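Local coordinates for protein alpha-L-rhamnosidase (Streptomyces avermitilis, PDB 3W5M) that hydrolyses terminal alpha-L-rhamnose residues from plant glycosides and gum arabic, and binds L-rhamnose through a separate calcium-dependent carbohydrate-binding module, at residues S138-W142 and A234-V239. Numbering follows the deposited sequence.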
ATOM      1  N   SER A 138     -39.472  -6.804   7.299  1.00 23.81           N
ATOM      2  CA  SER A 138     -39.652  -6.318   8.652  1.00 22.67           C
ATOM      3  C   SER A 138     -40.156  -4.873   8.660  1.00 22.47           C
ATOM      4  O   SER A 138     -40.283  -4.227   7.602  1.00 20.62           O
ATOM      5  CB  SER A 138     -38.350  -6.422   9.448  1.00 23.35           C
ATOM      6  OG  SER A 138     -38.665  -6.318  10.818  1.00 28.50           O
ATOM      7  N   SER A 139     -40.465  -4.387   9.852  1.00 20.44           N
ATOM      8  CA  SER A 139     -40.962  -3.021  10.020  1.00 21.72           C
ATOM      9  C   SER A 139     -40.179  -2.309  11.086  1.00 20.54           C
ATOM     10  O   SER A 139     -39.762  -2.933  12.089  1.00 18.80           O
ATOM     11  CB  SER A 139     -42.414  -3.078  10.448  1.00 22.36           C
ATOM     12  OG  SER A 139     -43.175  -3.660   9.410  1.00 27.29           O
ATOM     13  N   TRP A 140     -39.967  -1.001  10.891  1.00 19.81           N
ATOM     14  CA  TRP A 140     -39.452  -0.144  11.948  1.00 19.39           C
ATOM     15  C   TRP A 140     -40.583   0.107  12.921  1.00 19.20           C
ATOM     16  O   TRP A 140     -41.676   0.485  12.495  1.00 19.84           O
ATOM     17  CB  TRP A 140     -39.003   1.212  11.413  1.00 18.58           C
ATOM     18  CG  TRP A 140     -37.832   1.132  10.486  1.00 20.25           C
ATOM     19  CD1 TRP A 140     -37.870   0.950   9.149  1.00 18.81           C
ATOM     20  CD2 TRP A 140     -36.458   1.311  10.835  1.00 19.60           C
ATOM     21  NE1 TRP A 140     -36.591   0.948   8.631  1.00 20.76           N
ATOM     22  CE2 TRP A 140     -35.704   1.175   9.646  1.00 20.14           C
ATOM     23  CE3 TRP A 140     -35.784   1.567  12.042  1.00 19.76           C
ATOM     24  CZ2 TRP A 140     -34.305   1.309   9.616  1.00 20.84           C
ATOM     25  CZ3 TRP A 140     -34.401   1.669  12.019  1.00 20.30           C
ATOM     26  CH2 TRP A 140     -33.671   1.545  10.808  1.00 19.52           C
ATOM     27  N   ILE A 141     -40.347  -0.151  14.206  1.00 17.59           N
ATOM     28  CA  ILE A 141     -41.395   0.032  15.204  1.00 18.08           C
ATOM     29  C   ILE A 141     -40.973   0.985  16.310  1.00 17.54           C
ATOM     30  O   ILE A 141     -39.772   1.224  16.535  1.00 18.14           O
ATOM     31  CB  ILE A 141     -41.909  -1.314  15.806  1.00 17.85           C
ATOM     32  CG1 ILE A 141     -40.809  -2.079  16.541  1.00 17.53           C
ATOM     33  CG2 ILE A 141     -42.496  -2.169  14.724  1.00 17.96           C
ATOM     34  CD1 ILE A 141     -41.372  -3.173  17.434  1.00 17.92           C
ATOM     35  N   TRP A 142     -41.975   1.557  16.989  1.00 18.68           N
ATOM     36  CA  TRP A 142     -41.745   2.387  18.159  1.00 18.24           C
ATOM     37  C   TRP A 142     -42.937   2.266  19.070  1.00 17.79           C
ATOM     38  O   TRP A 142     -43.880   1.543  18.770  1.00 18.19           O
ATOM     39  CB  TRP A 142     -41.523   3.862  17.716  1.00 18.29           C
ATOM     40  CG  TRP A 142     -40.903   4.703  18.737  1.00 22.55           C
ATOM     41  CD1 TRP A 142     -41.481   5.777  19.380  1.00 22.46           C
ATOM     42  CD2 TRP A 142     -39.564   4.606  19.247  1.00 23.39           C
ATOM     43  NE1 TRP A 142     -40.584   6.337  20.252  1.00 24.42           N
ATOM     44  CE2 TRP A 142     -39.405   5.646  20.203  1.00 24.76           C
ATOM     45  CE3 TRP A 142     -38.488   3.735  19.003  1.00 25.76           C
ATOM     46  CZ2 TRP A 142     -38.211   5.832  20.934  1.00 26.11           C
ATOM     47  CZ3 TRP A 142     -37.289   3.934  19.725  1.00 26.40           C
ATOM     48  CH2 TRP A 142     -37.174   4.979  20.677  1.00 25.60           C
ATOM     49  N   ALA A 234     -37.581   8.188  15.257  1.00 22.03           N
ATOM     50  CA  ALA A 234     -37.164   7.073  16.097  1.00 20.43           C
ATOM     51  C   ALA A 234     -37.822   5.843  15.569  1.00 21.72           C
ATOM     52  O   ALA A 234     -38.906   5.893  14.968  1.00 23.10           O
ATOM     53  CB  ALA A 234     -37.560   7.278  17.556  1.00 19.94           C
ATOM     54  N   GLY A 235     -37.150   4.723  15.788  1.00 19.28           N
ATOM     55  CA  GLY A 235     -37.699   3.440  15.419  1.00 20.95           C
ATOM     56  C   GLY A 235     -36.611   2.385  15.520  1.00 18.57           C
ATOM     57  O   GLY A 235     -35.417   2.702  15.455  1.00 20.12           O
ATOM     58  N   TRP A 236     -37.012   1.122  15.613  1.00 19.17           N
ATOM     59  CA  TRP A 236     -35.997   0.048  15.616  1.00 18.36           C
ATOM     60  C   TRP A 236     -36.593  -1.096  14.808  1.00 18.73           C
ATOM     61  O   TRP A 236     -37.817  -1.174  14.633  1.00 18.42           O
ATOM     62  CB  TRP A 236     -35.553  -0.353  17.053  1.00 17.88           C
ATOM     63  CG  TRP A 236     -36.593  -1.079  17.836  1.00 18.16           C
ATOM     64  CD1 TRP A 236     -37.596  -0.528  18.592  1.00 18.88           C
ATOM     65  CD2 TRP A 236     -36.771  -2.503  17.918  1.00 18.76           C
ATOM     66  NE1 TRP A 236     -38.380  -1.522  19.135  1.00 19.92           N
ATOM     67  CE2 TRP A 236     -37.887  -2.741  18.758  1.00 19.34           C
ATOM     68  CE3 TRP A 236     -36.073  -3.593  17.391  1.00 19.69           C
ATOM     69  CZ2 TRP A 236     -38.343  -4.031  19.071  1.00 19.45           C
ATOM     70  CZ3 TRP A 236     -36.527  -4.891  17.707  1.00 19.03           C
ATOM     71  CH2 TRP A 236     -37.654  -5.087  18.528  1.00 18.54           C
ATOM     72  N   ILE A 237     -35.733  -1.945  14.252  1.00 16.95           N
ATOM     73  CA  ILE A 237     -36.200  -2.964  13.343  1.00 17.82           C
ATOM     74  C   ILE A 237     -35.353  -4.227  13.563  1.00 18.65           C
ATOM     75  O   ILE A 237     -34.140  -4.123  13.852  1.00 18.53           O
ATOM     76  CB  ILE A 237     -36.033  -2.441  11.892  1.00 18.16           C
ATOM     77  CG1 ILE A 237     -36.652  -3.417  10.863  1.00 18.56           C
ATOM     78  CG2 ILE A 237     -34.542  -2.141  11.601  1.00 18.86           C
ATOM     79  CD1 ILE A 237     -36.843  -2.789   9.469  1.00 18.95           C
ATOM     80  N   CYS A 238     -35.958  -5.410  13.435  1.00 19.30           N
ATOM     81  CA  CYS A 238     -35.155  -6.628  13.529  1.00 20.10           C
ATOM     82  C   CYS A 238     -35.751  -7.760  12.708  1.00 19.41           C
ATOM     83  O   CYS A 238     -36.935  -7.704  12.314  1.00 19.16           O
ATOM     84  CB  CYS A 238     -34.950  -7.065  14.998  1.00 21.81           C
ATOM     85  SG  CYS A 238     -36.412  -7.819  15.759  1.00 24.68           S
ATOM     86  N   VAL A 239     -34.914  -8.763  12.413  1.00 18.50           N
ATOM     87  CA  VAL A 239     -35.406 -10.068  11.965  1.00 19.50           C
ATOM     88  C   VAL A 239     -34.650 -11.136  12.747  1.00 19.86           C
ATOM     89  O   VAL A 239     -33.426 -11.079  12.874  1.00 20.70           O
ATOM     90  CB  VAL A 239     -35.214 -10.345  10.449  1.00 19.44           C
ATOM     91  CG1 VAL A 239     -35.820 -11.703  10.075  1.00 20.22           C
ATOM     92  CG2 VAL A 239     -35.854  -9.258   9.599  1.00 22.78           C
TER
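Strands 139-142 and 235-239 cross at 134° between their N-to-C directions and share a single antiparallel bridge, the hydrogen-bonded pair I141 and W236. Both backbone polar groups of each residue are satisfied there: I141 N donates a hydrogen bond to W236 O (2.8 Å), and W236 N donates one to I141 O (2.9 Å). Each oxygen also meets an alpha carbon, W236 O at 3.3 Å from W140 CA and I141 O at 3.2 Å from G235 CA. Toward S138 the spacing widens, its CA lying 6.6 Å from V239 CA, and a side chain takes over from the backbone: S138 OG donates to C238 O at 2.7 Å. S253 OG hydrogen-bonds with S138 OG, S139 O and C238 N, so one hydroxyl is shared by the two segments. In the beta-sandwich module CBM67, strand 139-142 pairs on its other edge with strand 282-286, so W140 and W142 bond there through their backbones, while W142 NE1 reaches E145. Each tryptophan ring receives an aliphatic group on a face by CH-pi contact: I237 CG2 lies 3.7 Å from the centroid of the W140 six-membered ring, A234 CB 3.5 Å from that of W142, and I141 CG1 3.9 Å from that of the W236 five-membered ring. W236 packs inward against F159 and W257. W140 lies close to W203, which binds rhamnose, and A234 touches N228, a calcium ligand.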